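Local coordinates for protein forkhead-associated 1 (Saccharomyces cerevisiae, PDB 6C4U) that binds, as an engineered forkhead-associated (FHA) phosphothreonine-binding domain, a phosphothreonine peptide derived from the human transcription factor c-Myc, at residues T81-Q86 with D100-R105; G13-R18 with C46-G51; N3-V8 with K36-G41; G51-V56 with V104-T109. One frame throughout, in Å; residues are numbered along the deposited sequence.

In the fold
From the N terminus, contact 3 comes first: segment 3-8, with strand 4-8, faces strand 36-41 across the interior between the two sheets. Contact 2 opens at 13-18, before contact 3 closes, and itself closes at 46-51, so the two cross; strands 34-41 and 48-49, adjacent in one sheet, join them directly. Contact 4 starts at G51, the residue on which contact 2 ends, and closes a long loop at 104-109. Contact 1 lies within that span: 81-86 pairs with 100-105, sharing V104 and R105 with contact 4. Contact 3 ties sheet to sheet, contact 2 the loop before strand 18-21 to strand 48-49; contact 1 pairs strands within one sheet, and contact 4 joins loops near the bound peptide.

Contact 1: residues T81-Q86 with D100-R105; sequences TWLNGQ and DEITVR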
loop_
_atom_site.group_PDB
_atom_site.type_symbol
_atom_site.label_atom_id
_atom_site.label_comp_id
_atom_site.label_asym_id
_atom_site.label_seq_id
_atom_site.Cartn_x
_atom_site.Cartn_y
_atom_site.Cartn_z
ATOM N N THR F 81 7.830 8.086 -1.017
ATOM C CA THR F 81 7.534 6.744 -0.526
ATOM C C THR F 81 8.660 5.830 -0.978
ATOM O O THR F 81 9.035 5.852 -2.149
ATOM C CB THR F 81 6.186 6.255 -1.096
ATOM O OG1 THR F 81 5.136 7.035 -0.520
ATOM C CG2 THR F 81 5.929 4.775 -0.806
ATOM N N TRP F 82 9.176 5.023 -0.049
ATOM C CA TRP F 82 10.326 4.148 -0.286
ATOM C C TRP F 82 9.903 2.701 -0.348
ATOM O O TRP F 82 9.124 2.251 0.485
ATOM C CB TRP F 82 11.334 4.316 0.842
ATOM C CG TRP F 82 12.195 5.487 0.647
ATOM C CD1 TRP F 82 13.471 5.482 0.202
ATOM C CD2 TRP F 82 11.845 6.855 0.867
ATOM N NE1 TRP F 82 13.947 6.762 0.135
ATOM C CE2 TRP F 82 12.970 7.625 0.539
ATOM C CE3 TRP F 82 10.691 7.501 1.312
ATOM C CZ2 TRP F 82 12.981 9.007 0.632
ATOM C CZ3 TRP F 82 10.700 8.882 1.406
ATOM C CH2 TRP F 82 11.844 9.622 1.067
ATOM N N LEU F 83 10.425 1.974 -1.325
ATOM C CA LEU F 83 10.137 0.554 -1.479
ATOM C C LEU F 83 11.452 -0.196 -1.370
ATOM O O LEU F 83 12.322 -0.051 -2.240
ATOM C CB LEU F 83 9.478 0.286 -2.827
ATOM C CG LEU F 83 9.296 -1.175 -3.222
ATOM C CD1 LEU F 83 8.608 -1.965 -2.128
ATOM C CD2 LEU F 83 8.470 -1.270 -4.496
ATOM N N ASN F 84 11.591 -0.989 -0.303
ATOM C CA ASN F 84 12.850 -1.660 0.037
ATOM C C ASN F 84 13.963 -0.620 0.065
ATOM O O ASN F 84 14.997 -0.769 -0.582
ATOM C CB ASN F 84 13.173 -2.801 -0.945
ATOM C CG ASN F 84 12.061 -3.837 -1.010
ATOM O OD1 ASN F 84 11.471 -4.221 0.017
ATOM N ND2 ASN F 84 11.755 -4.290 -2.221
ATOM N N GLY F 85 13.703 0.468 0.784
ATOM C CA GLY F 85 14.695 1.503 1.007
ATOM C C GLY F 85 15.151 2.338 -0.178
ATOM O O GLY F 85 16.068 3.132 -0.020
ATOM N N GLN F 86 14.521 2.187 -1.346
ATOM C CA GLN F 86 14.765 3.056 -2.507
ATOM C C GLN F 86 13.506 3.864 -2.781
ATOM O O GLN F 86 12.436 3.285 -2.919
ATOM C CB GLN F 86 15.107 2.223 -3.734
ATOM C CG GLN F 86 16.408 1.458 -3.614
ATOM C CD GLN F 86 16.404 0.193 -4.487
ATOM O OE1 GLN F 86 15.614 -0.726 -4.249
ATOM N NE2 GLN F 86 17.278 0.146 -5.498
ATOM N N ASP F 100 7.999 -7.361 0.580
ATOM C CA ASP F 100 8.543 -6.015 0.323
ATOM C C ASP F 100 8.261 -5.081 1.482
ATOM O O ASP F 100 7.289 -5.270 2.208
ATOM C CB ASP F 100 7.958 -5.413 -0.966
ATOM C CG ASP F 100 8.659 -5.905 -2.227
ATOM O OD1 ASP F 100 9.571 -6.753 -2.129
ATOM O OD2 ASP F 100 8.284 -5.446 -3.318
ATOM N N GLU F 101 9.128 -4.086 1.652
ATOM C CA GLU F 101 9.017 -3.146 2.766
ATOM C C GLU F 101 8.754 -1.725 2.260
ATOM O O GLU F 101 9.624 -1.082 1.654
ATOM C CB GLU F 101 10.288 -3.188 3.623
ATOM C CG GLU F 101 10.227 -2.410 4.931
ATOM C CD GLU F 101 11.553 -2.463 5.719
ATOM O OE1 GLU F 101 12.639 -2.813 5.160
ATOM O OE2 GLU F 101 11.561 -2.186 6.925
ATOM N N ILE F 102 7.558 -1.235 2.547
ATOM C CA ILE F 102 7.126 0.114 2.180
ATOM C C ILE F 102 7.393 1.034 3.360
ATOM O O ILE F 102 6.986 0.740 4.476
ATOM C CB ILE F 102 5.625 0.109 1.793
ATOM C CG1 ILE F 102 5.398 -0.867 0.624
ATOM C CG2 ILE F 102 5.176 1.473 1.325
ATOM C CD1 ILE F 102 3.964 -1.020 0.185
ATOM N N THR F 103 8.065 2.152 3.108
ATOM C CA THR F 103 8.552 3.043 4.174
ATOM C C THR F 103 8.199 4.482 3.863
ATOM O O THR F 103 8.354 4.905 2.724
ATOM C CB THR F 103 10.097 2.974 4.292
ATOM O OG1 THR F 103 10.624 1.870 3.518
ATOM C CG2 THR F 103 10.497 2.842 5.714
ATOM N N VAL F 104 7.744 5.232 4.864
ATOM C CA VAL F 104 7.433 6.666 4.684
ATOM C C VAL F 104 8.096 7.463 5.801
ATOM O O VAL F 104 8.385 6.934 6.847
ATOM C CB VAL F 104 5.906 6.933 4.649
ATOM C CG1 VAL F 104 5.259 6.114 3.551
ATOM C CG2 VAL F 104 5.239 6.628 5.980
ATOM N N ARG F 105 8.315 8.746 5.600
ATOM C CA ARG F 105 8.951 9.579 6.643
ATOM C C ARG F 105 7.907 10.232 7.534
ATOM O O ARG F 105 6.789 10.556 7.072
ATOM C CB ARG F 105 9.794 10.644 6.002
ATOM C CG ARG F 105 10.979 10.088 5.220
ATOM C CD ARG F 105 11.303 10.872 3.947
ATOM N NE ARG F 105 11.755 12.237 4.216
ATOM C CZ ARG F 105 11.660 13.277 3.389
ATOM N NH1 ARG F 105 11.143 13.143 2.162
ATOM N NH2 ARG F 105 12.080 14.473 3.791
#
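Strands 82-83 and 101-105 are antiparallel neighbours in one sheet of the FHA beta sandwich, with W82 and T103 as the hydrogen-bonded pair. Two backbone bonds define that pairing: W82 N to T103 O at 2.9 Å and T103 N to W82 O at 2.8 Å. The hydroxyl OG1 of T103 adds a weak bond to the same W82 O. One step on, L83 and I102 form the non-hydrogen-bonded pair, their CA atoms 4.8 Å apart and their side chains on the face of the sheet opposite W82 and T103. Where the type I' turn L83-Q86 begins to reverse the chain, N84 uses both backbone and side chain. Its N donates to E101 O at 2.8 Å, while its OD1 accepts from E101 N at 2.9 Å, the donor tilted 31° from the amide plane. With CG of N84 beside its own backbone N (chi1 -57°), the side chain starts away, yet its end comes back to strand 101-105. ND2 of N84 then makes a weak bond of 3.3 Å to D100 OD1, amide and carboxylate planes 85° apart. The other carboxylate oxygen, D100 OD2, is bonded by S97 N. On its far edge, strand 101-105 pairs with strand 112-119 through backbone bonds such as I102 with L115, and the I102 side chain meets F61 and I63 of strand 61-66 in the other sheet.

Contact 2: residues G13-R18 with C46-G51; sequences GQIPIR and CDYHLG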
loop_
_atom_site.group_PDB
_atom_site.type_symbol
_atom_site.label_atom_id
_atom_site.label_comp_id
_atom_site.label_asym_id
_atom_site.label_seq_id
_atom_site.Cartn_x
_atom_site.Cartn_y
_atom_site.Cartn_z
ATOM N N GLY F 13 5.169 -1.645 15.071
ATOM C CA GLY F 13 4.058 -2.417 15.659
ATOM C C GLY F 13 3.020 -1.531 16.328
ATOM O O GLY F 13 2.129 -1.994 16.997
ATOM N N GLN F 14 3.112 -0.259 16.006
ATOM C CA GLN F 14 2.206 0.801 16.383
ATOM C C GLN F 14 0.809 0.651 15.717
ATOM O O GLN F 14 -0.138 1.338 16.066
ATOM C CB GLN F 14 2.769 2.141 15.847
ATOM C CG GLN F 14 4.269 2.441 16.018
ATOM C CD GLN F 14 4.870 3.204 14.826
ATOM O OE1 GLN F 14 4.362 3.115 13.708
ATOM N NE2 GLN F 14 5.955 3.932 15.064
ATOM N N ILE F 15 0.749 -0.106 14.644
ATOM C CA ILE F 15 -0.464 -0.214 13.832
ATOM C C ILE F 15 -0.626 -1.707 13.601
ATOM O O ILE F 15 0.071 -2.263 12.662
ATOM C CB ILE F 15 -0.361 0.503 12.471
ATOM C CG1 ILE F 15 0.017 1.973 12.613
ATOM C CG2 ILE F 15 -1.672 0.288 11.705
ATOM C CD1 ILE F 15 0.409 2.612 11.299
ATOM N N PRO F 16 -1.499 -2.350 14.396
ATOM C CA PRO F 16 -1.663 -3.772 14.069
ATOM C C PRO F 16 -1.972 -4.268 12.611
ATOM O O PRO F 16 -2.622 -3.652 11.683
ATOM C CB PRO F 16 -2.807 -4.237 14.961
ATOM C CG PRO F 16 -3.339 -2.947 15.623
ATOM C CD PRO F 16 -2.752 -1.784 14.886
ATOM N N ILE F 17 -1.533 -5.469 12.471
ATOM C CA ILE F 17 -1.764 -6.254 11.263
ATOM C C ILE F 17 -3.114 -5.877 10.641
ATOM O O ILE F 17 -4.130 -5.728 11.367
ATOM C CB ILE F 17 -1.749 -7.685 11.652
ATOM C CG1 ILE F 17 -0.305 -8.131 11.950
ATOM C CG2 ILE F 17 -2.244 -8.627 10.504
ATOM C CD1 ILE F 17 -0.214 -9.399 12.781
ATOM N N ARG F 18 -3.104 -5.699 9.321
ATOM C CA ARG F 18 -4.321 -5.513 8.537
ATOM C C ARG F 18 -4.347 -6.379 7.297
ATOM O O ARG F 18 -3.351 -6.478 6.589
ATOM C CB ARG F 18 -4.501 -4.077 8.111
ATOM C CG ARG F 18 -5.158 -3.129 9.056
ATOM C CD ARG F 18 -6.644 -3.403 9.314
ATOM N NE ARG F 18 -7.074 -2.606 10.440
ATOM C CZ ARG F 18 -7.059 -2.974 11.733
ATOM N NH1 ARG F 18 -6.608 -4.170 12.117
ATOM N NH2 ARG F 18 -7.480 -2.116 12.657
ATOM N N CYS F 46 -8.992 6.739 4.177
ATOM C CA CYS F 46 -8.203 5.715 3.495
ATOM C C CYS F 46 -8.524 4.314 3.971
ATOM O O CYS F 46 -9.155 4.120 5.009
ATOM C CB CYS F 46 -6.708 5.970 3.697
ATOM S SG CYS F 46 -6.077 7.516 2.979
ATOM N N ASP F 47 -8.108 3.328 3.190
ATOM C CA ASP F 47 -8.292 1.940 3.584
ATOM C C ASP F 47 -7.391 1.578 4.776
ATOM O O ASP F 47 -7.799 0.819 5.646
ATOM C CB ASP F 47 -8.030 1.015 2.399
ATOM C CG ASP F 47 -9.053 1.196 1.296
ATOM O OD1 ASP F 47 -10.147 0.590 1.410
ATOM O OD2 ASP F 47 -8.757 1.910 0.321
ATOM N N TYR F 48 -6.175 2.122 4.802
ATOM C CA TYR F 48 -5.225 1.926 5.898
ATOM C C TYR F 48 -4.842 3.285 6.424
ATOM O O TYR F 48 -4.291 4.106 5.690
ATOM C CB TYR F 48 -3.964 1.235 5.386
ATOM C CG TYR F 48 -3.047 0.669 6.452
ATOM C CD1 TYR F 48 -3.313 -0.548 7.046
ATOM C CD2 TYR F 48 -1.870 1.321 6.806
ATOM C CE1 TYR F 48 -2.438 -1.080 8.018
ATOM C CE2 TYR F 48 -0.981 0.782 7.712
ATOM C CZ TYR F 48 -1.292 -0.386 8.361
ATOM O OH TYR F 48 -0.440 -0.963 9.270
ATOM N N HIS F 49 -5.135 3.536 7.695
ATOM C CA HIS F 49 -4.785 4.813 8.293
ATOM C C HIS F 49 -3.335 4.732 8.740
ATOM O O HIS F 49 -3.002 3.950 9.627
ATOM C CB HIS F 49 -5.713 5.122 9.455
ATOM C CG HIS F 49 -5.551 6.505 9.988
ATOM N ND1 HIS F 49 -5.539 6.790 11.335
ATOM C CD2 HIS F 49 -5.373 7.688 9.350
ATOM C CE1 HIS F 49 -5.380 8.094 11.500
ATOM N NE2 HIS F 49 -5.270 8.657 10.311
ATOM N N LEU F 50 -2.467 5.514 8.109
ATOM C CA LEU F 50 -1.072 5.609 8.543
ATOM C C LEU F 50 -0.885 6.431 9.819
ATOM O O LEU F 50 0.216 6.475 10.351
ATOM C CB LEU F 50 -0.197 6.192 7.432
ATOM C CG LEU F 50 -0.105 5.376 6.144
ATOM C CD1 LEU F 50 0.729 6.090 5.098
ATOM C CD2 LEU F 50 0.531 4.025 6.426
ATOM N N GLY F 51 -1.941 7.100 10.278
ATOM C CA GLY F 51 -1.919 7.866 11.521
ATOM C C GLY F 51 -1.860 9.355 11.229
ATOM O O GLY F 51 -1.498 9.756 10.123
#
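The phenol ring of Y48 meets R18 at its edge: CB and CG of R18 lie near the ring plane, CG 3.6 Å from Y48 CE1. L50 CD2 occupies another part of that rim. A second flat group, the H49 imidazole, has G51 N over the centre of one face, 3.5 Å above the plane. I15 approaches the hydroxyl end of Y48 obliquely, with I15 CB 3.5 Å from Y48 OH and CG2 against CZ and OH. CG of Y48 stands anti to the backbone N (chi1 -166°), starting the side chain on its way across to 13-18. The other branch of I15 reaches backbone instead, CD1 lying 4.0 Å from both H49 O and L50 O. An alanine in place of Y48 would probably leave I15 CG2 and the CB-CG portion of R18 without their partner across this contact, opening a gap there. The contact joins the loop leading into strand 18-21 to strand 48-49, which are outermost strands of different sheets; L115 touches Y48 and L113 touches I15. R18 NH1 turns to a weak bond with I17 O. The two segments share no hydrogen bond, consistent with cohesion by van der Waals contact, I15 carbons lying against Y48 OH and two carbonyl oxygens and R18 carbons against the ring edge.

Contact 3: residues N3-V8 with K36-G41; sequences NIVFRV and KVWTFG
In F6, chi1 of 72° puts CG between the backbone N and the carbonyl carbon, while in W38 CG stands anti to the carbonyl carbon and beside the backbone N; from these starts the two side chains run past each other in opposite directions. Their rings make an edge-to-face (T-shaped) pair. The evidence is a centroid separation of 5.1 Å between the F6 ring and the six-membered ring of W38, with planes 77° apart. CE1 of F6 does the touching: it sits 3.5 Å above one indole face, offset toward the rim, and 3.6 Å from W38 CE3. The opposite face of the indole is covered by K36 CG, 3.7 Å above the plane. V5 adds an oblique approach, its CG2 4.2 Å from W38 CH2. V5 and F6 are consecutive yet both reach the indole, consistent with the classic beta bulge they form opposite F20 of the adjacent strand. The setting is the interior of the FHA beta sandwich: strands 4-8 and 36-41 belong to different sheets, their segment axes 11.1 Å apart and 14° from parallel. An alanine in place of W38 would probably leave the F6 edge and V5 CG2 without the surface they rest on and open a gap between the sheets. Farther along, F40 presents its edge to the edge of F6, with F6 CE2 4.4 Å from F40 CZ. V8 CG2 also meets the F40 rim, 4.3 Å from CE2. F20 stacks on F6 and also meets W38, and F61 stacks on F40.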
loop_
_atom_site.group_PDB
_atom_site.type_symbol
_atom_site.label_atom_id
_atom_site.label_comp_id
_atom_site.label_asym_id
_atom_site.label_seq_id
_atom_site.Cartn_x
_atom_site.Cartn_y
_atom_site.Cartn_z
ATOM N N ASN F 3 -11.624 -14.260 0.487
ATOM C CA ASN F 3 -10.208 -14.707 0.480
ATOM C C ASN F 3 -9.328 -13.462 0.454
ATOM O O ASN F 3 -9.568 -12.492 -0.269
ATOM C CB ASN F 3 -9.847 -15.492 -0.765
ATOM C CG ASN F 3 -8.690 -16.483 -0.526
ATOM O OD1 ASN F 3 -8.669 -17.173 0.501
ATOM N ND2 ASN F 3 -7.773 -16.656 -1.532
ATOM N N ILE F 4 -8.240 -13.520 1.225
ATOM C CA ILE F 4 -7.309 -12.492 1.402
ATOM C C ILE F 4 -6.314 -12.295 0.303
ATOM O O ILE F 4 -5.646 -13.235 -0.067
ATOM C CB ILE F 4 -6.625 -12.697 2.789
ATOM C CG1 ILE F 4 -6.268 -11.341 3.231
ATOM C CG2 ILE F 4 -5.619 -13.874 3.026
ATOM C CD1 ILE F 4 -7.551 -10.636 3.674
ATOM N N VAL F 5 -6.141 -11.073 -0.175
ATOM C CA VAL F 5 -5.173 -10.826 -1.258
ATOM C C VAL F 5 -3.773 -10.667 -0.701
ATOM O O VAL F 5 -2.814 -11.261 -1.237
ATOM C CB VAL F 5 -5.526 -9.568 -2.067
ATOM C CG1 VAL F 5 -4.519 -9.367 -3.202
ATOM C CG2 VAL F 5 -6.959 -9.655 -2.594
ATOM N N PHE F 6 -3.664 -9.828 0.327
ATOM C CA PHE F 6 -2.390 -9.535 0.977
ATOM C C PHE F 6 -2.624 -8.987 2.374
ATOM O O PHE F 6 -3.743 -8.628 2.748
ATOM C CB PHE F 6 -1.535 -8.556 0.152
ATOM C CG PHE F 6 -2.042 -7.128 0.153
ATOM C CD1 PHE F 6 -3.130 -6.752 -0.631
ATOM C CD2 PHE F 6 -1.417 -6.154 0.909
ATOM C CE1 PHE F 6 -3.605 -5.441 -0.611
ATOM C CE2 PHE F 6 -1.891 -4.848 0.920
ATOM C CZ PHE F 6 -2.981 -4.498 0.180
ATOM N N ARG F 7 -1.531 -8.917 3.126
ATOM C CA ARG F 7 -1.556 -8.552 4.528
ATOM C C ARG F 7 -0.419 -7.577 4.800
ATOM O O ARG F 7 0.670 -7.701 4.240
ATOM C CB ARG F 7 -1.406 -9.817 5.345
ATOM C CG ARG F 7 -1.113 -9.607 6.815
ATOM C CD ARG F 7 -1.029 -10.971 7.532
ATOM N NE ARG F 7 -2.337 -11.591 7.733
ATOM C CZ ARG F 7 -2.636 -12.892 7.525
ATOM N NH1 ARG F 7 -1.749 -13.732 7.016
ATOM N NH2 ARG F 7 -3.866 -13.308 7.757
ATOM N N VAL F 8 -0.684 -6.630 5.690
ATOM C CA VAL F 8 0.233 -5.522 5.951
ATOM C C VAL F 8 0.564 -5.472 7.419
ATOM O O VAL F 8 -0.303 -5.329 8.270
ATOM C CB VAL F 8 -0.381 -4.166 5.532
ATOM C CG1 VAL F 8 0.472 -3.014 5.932
ATOM C CG2 VAL F 8 -0.578 -4.127 4.038
ATOM N N LYS F 36 -8.753 -3.711 -8.290
ATOM C CA LYS F 36 -9.092 -3.107 -6.999
ATOM C C LYS F 36 -7.994 -2.158 -6.524
ATOM O O LYS F 36 -6.812 -2.347 -6.868
ATOM C CB LYS F 36 -9.335 -4.214 -5.951
ATOM C CG LYS F 36 -9.831 -3.683 -4.620
ATOM C CD LYS F 36 -10.728 -4.652 -3.857
ATOM C CE LYS F 36 -11.396 -3.902 -2.703
ATOM N NZ LYS F 36 -12.508 -4.648 -2.071
ATOM N N VAL F 37 -8.376 -1.144 -5.741
ATOM C CA VAL F 37 -7.411 -0.173 -5.229
ATOM C C VAL F 37 -7.582 0.097 -3.742
ATOM O O VAL F 37 -8.683 0.411 -3.266
ATOM C CB VAL F 37 -7.518 1.164 -5.960
ATOM C CG1 VAL F 37 -6.477 2.165 -5.437
ATOM C CG2 VAL F 37 -7.360 0.943 -7.458
ATOM N N TRP F 38 -6.474 0.016 -3.010
ATOM C CA TRP F 38 -6.451 0.356 -1.598
ATOM C C TRP F 38 -5.565 1.564 -1.417
ATOM O O TRP F 38 -4.501 1.635 -2.018
ATOM C CB TRP F 38 -5.876 -0.798 -0.805
ATOM C CG TRP F 38 -6.699 -2.028 -0.870
ATOM C CD1 TRP F 38 -7.793 -2.333 -0.105
ATOM C CD2 TRP F 38 -6.503 -3.124 -1.753
ATOM N NE1 TRP F 38 -8.259 -3.558 -0.436
ATOM C CE2 TRP F 38 -7.504 -4.062 -1.463
ATOM C CE3 TRP F 38 -5.621 -3.386 -2.785
ATOM C CZ2 TRP F 38 -7.602 -5.284 -2.135
ATOM C CZ3 TRP F 38 -5.733 -4.606 -3.467
ATOM C CH2 TRP F 38 -6.723 -5.544 -3.119
ATOM N N THR F 39 -5.993 2.508 -0.582
ATOM C CA THR F 39 -5.204 3.706 -0.318
ATOM C C THR F 39 -4.733 3.753 1.122
ATOM O O THR F 39 -5.412 3.291 2.027
ATOM C CB THR F 39 -5.995 4.993 -0.595
ATOM O OG1 THR F 39 -7.137 5.045 0.269
ATOM C CG2 THR F 39 -6.464 5.029 -2.026
ATOM N N PHE F 40 -3.573 4.368 1.301
ATOM C CA PHE F 40 -2.856 4.420 2.547
ATOM C C PHE F 40 -2.573 5.895 2.780
ATOM O O PHE F 40 -1.991 6.546 1.914
ATOM C CB PHE F 40 -1.533 3.650 2.396
ATOM C CG PHE F 40 -1.697 2.170 2.296
ATOM C CD1 PHE F 40 -2.175 1.585 1.135
ATOM C CD2 PHE F 40 -1.336 1.341 3.359
ATOM C CE1 PHE F 40 -2.359 0.222 1.053
ATOM C CE2 PHE F 40 -1.512 -0.029 3.265
ATOM C CZ PHE F 40 -2.025 -0.581 2.116
ATOM N N GLY F 41 -2.971 6.433 3.926
ATOM C CA GLY F 41 -2.672 7.836 4.205
ATOM C C GLY F 41 -3.058 8.364 5.570
ATOM O O GLY F 41 -3.618 7.636 6.405
#

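Contact 4: residues G51-V56 with V104-T109; sequences GNILPV and VRTDPT
A backbone carbonyl resting against a proline ring is the striking feature here: T106 O lies 3.4 Å from CG of P55 and 3.7 Å from its CD. The oxygen thus lies nearest the CG and CD methylenes of the ring, and the two segments make no hydrogen bond with each other. P55 belongs to a type I beta turn, I53 to V56, closed by a backbone bond from V56 N to I53 O of 3.0 Å. That turn lies in the loop between strands 48-49 and 61-66 of the FHA beta sandwich, and it meets the loop that follows strand 101-105 of the other sheet. I53 comes to the same threonine with its CG2 branch, which stands anti to the backbone N and touches T106 CG2 at 3.6 Å. The same I53 CG2 is 3.7 Å from T106 O, so I53 and P55 both contact that carbonyl. The T106 hydroxyl has its partner outside the contact, OG1 being hydrogen-bonded to T111 OG1, and the T106 side chain also touches L113 of strand 112-119. N79 bridges the turn and the end of strand 101-105: its ND2 bonds to P55 O, and its O receives a weak bond from R105 NH1. The bound peptide comes within reach of this contact, and R105 packs on one of its apolar side chains, consistent with FHA domains reading phosphothreonine peptides through loops at one end of the sandwich. Deeper in, V56 CG2 is 3.8 Å from R105 O and 4.2 Å from V104 CG2.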
loop_
_atom_site.group_PDB
_atom_site.type_symbol
_atom_site.label_atom_id
_atom_site.label_comp_id
_atom_site.label_asym_id
_atom_site.label_seq_id
_atom_site.Cartn_x
_atom_site.Cartn_y
_atom_site.Cartn_z
ATOM N N GLY F 51 -1.941 7.100 10.278
ATOM C CA GLY F 51 -1.919 7.866 11.521
ATOM C C GLY F 51 -1.860 9.355 11.229
ATOM O O GLY F 51 -1.498 9.756 10.123
ATOM N N ASN F 52 -2.183 10.173 12.226
ATOM C CA ASN F 52 -2.301 11.621 12.042
ATOM C C ASN F 52 -0.949 12.326 12.121
ATOM O O ASN F 52 -0.771 13.268 12.867
ATOM C CB ASN F 52 -3.319 12.198 13.048
ATOM C CG ASN F 52 -4.721 11.625 12.857
ATOM O OD1 ASN F 52 -5.218 11.526 11.737
ATOM N ND2 ASN F 52 -5.365 11.250 13.948
ATOM N N ILE F 53 -0.019 11.867 11.289
ATOM C CA ILE F 53 1.366 12.330 11.239
ATOM C C ILE F 53 1.444 13.331 10.074
ATOM O O ILE F 53 1.269 12.937 8.921
ATOM C CB ILE F 53 2.349 11.169 10.943
ATOM C CG1 ILE F 53 2.103 9.969 11.882
ATOM C CG2 ILE F 53 3.797 11.646 10.992
ATOM C CD1 ILE F 53 1.385 8.885 11.203
ATOM N N LEU F 54 1.731 14.605 10.349
ATOM C CA LEU F 54 1.476 15.649 9.341
ATOM C C LEU F 54 2.262 15.529 8.025
ATOM O O LEU F 54 1.695 15.732 6.958
ATOM C CB LEU F 54 1.573 17.058 9.954
ATOM C CG LEU F 54 0.329 17.471 10.832
ATOM C CD1 LEU F 54 -0.951 17.838 10.048
ATOM C CD2 LEU F 54 -0.059 16.500 11.949
ATOM N N PRO F 55 3.542 15.159 8.083
ATOM C CA PRO F 55 4.299 14.972 6.816
ATOM C C PRO F 55 3.904 13.737 5.984
ATOM O O PRO F 55 4.433 13.531 4.881
ATOM C CB PRO F 55 5.752 14.843 7.300
ATOM C CG PRO F 55 5.758 15.432 8.666
ATOM C CD PRO F 55 4.428 15.078 9.253
ATOM N N VAL F 56 3.028 12.898 6.527
ATOM C CA VAL F 56 2.380 11.874 5.733
ATOM C C VAL F 56 1.224 12.555 5.016
ATOM O O VAL F 56 0.378 13.196 5.643
ATOM C CB VAL F 56 1.881 10.695 6.593
ATOM C CG1 VAL F 56 1.073 9.710 5.756
ATOM C CG2 VAL F 56 3.072 10.006 7.251
ATOM N N VAL F 104 7.744 5.232 4.864
ATOM C CA VAL F 104 7.433 6.666 4.684
ATOM C C VAL F 104 8.096 7.463 5.801
ATOM O O VAL F 104 8.385 6.934 6.847
ATOM C CB VAL F 104 5.906 6.933 4.649
ATOM C CG1 VAL F 104 5.259 6.114 3.551
ATOM C CG2 VAL F 104 5.239 6.628 5.980
ATOM N N ARG F 105 8.315 8.746 5.600
ATOM C CA ARG F 105 8.951 9.579 6.643
ATOM C C ARG F 105 7.907 10.232 7.534
ATOM O O ARG F 105 6.789 10.556 7.072
ATOM C CB ARG F 105 9.794 10.644 6.002
ATOM C CG ARG F 105 10.979 10.088 5.220
ATOM C CD ARG F 105 11.303 10.872 3.947
ATOM N NE ARG F 105 11.755 12.237 4.216
ATOM C CZ ARG F 105 11.660 13.277 3.389
ATOM N NH1 ARG F 105 11.143 13.143 2.162
ATOM N NH2 ARG F 105 12.080 14.473 3.791
ATOM N N THR F 106 8.257 10.366 8.811
ATOM C CA THR F 106 7.364 10.867 9.876
ATOM C C THR F 106 7.911 12.153 10.507
ATOM O O THR F 106 7.163 13.113 10.739
ATOM C CB THR F 106 7.202 9.795 10.967
ATOM O OG1 THR F 106 8.395 9.008 11.034
ATOM C CG2 THR F 106 6.028 8.853 10.636
ATOM N N ASP F 107 9.203 12.167 10.827
ATOM C CA ASP F 107 9.883 13.377 11.322
ATOM C C ASP F 107 10.848 13.933 10.274
ATOM O O ASP F 107 11.364 13.187 9.423
ATOM C CB ASP F 107 10.741 13.098 12.583
ATOM C CG ASP F 107 9.934 12.602 13.769
ATOM O OD1 ASP F 107 8.747 12.966 13.917
ATOM O OD2 ASP F 107 10.526 11.847 14.574
ATOM N N PRO F 108 11.193 15.236 10.396
ATOM C CA PRO F 108 12.408 15.741 9.720
ATOM C C PRO F 108 13.731 15.126 10.258
ATOM O O PRO F 108 14.712 15.064 9.520
ATOM C CB PRO F 108 12.352 17.252 9.957
ATOM C CG PRO F 108 11.470 17.445 11.140
ATOM C CD PRO F 108 10.564 16.256 11.261
ATOM N N THR F 109 13.731 14.680 11.523
ATOM C CA THR F 109 14.829 13.914 12.155
ATOM C C THR F 109 15.198 12.594 11.444
ATOM O O THR F 109 16.292 12.065 11.654
ATOM C CB THR F 109 14.516 13.572 13.646
ATOM O OG1 THR F 109 13.491 12.580 13.717
ATOM C CG2 THR F 109 14.122 14.814 14.458
#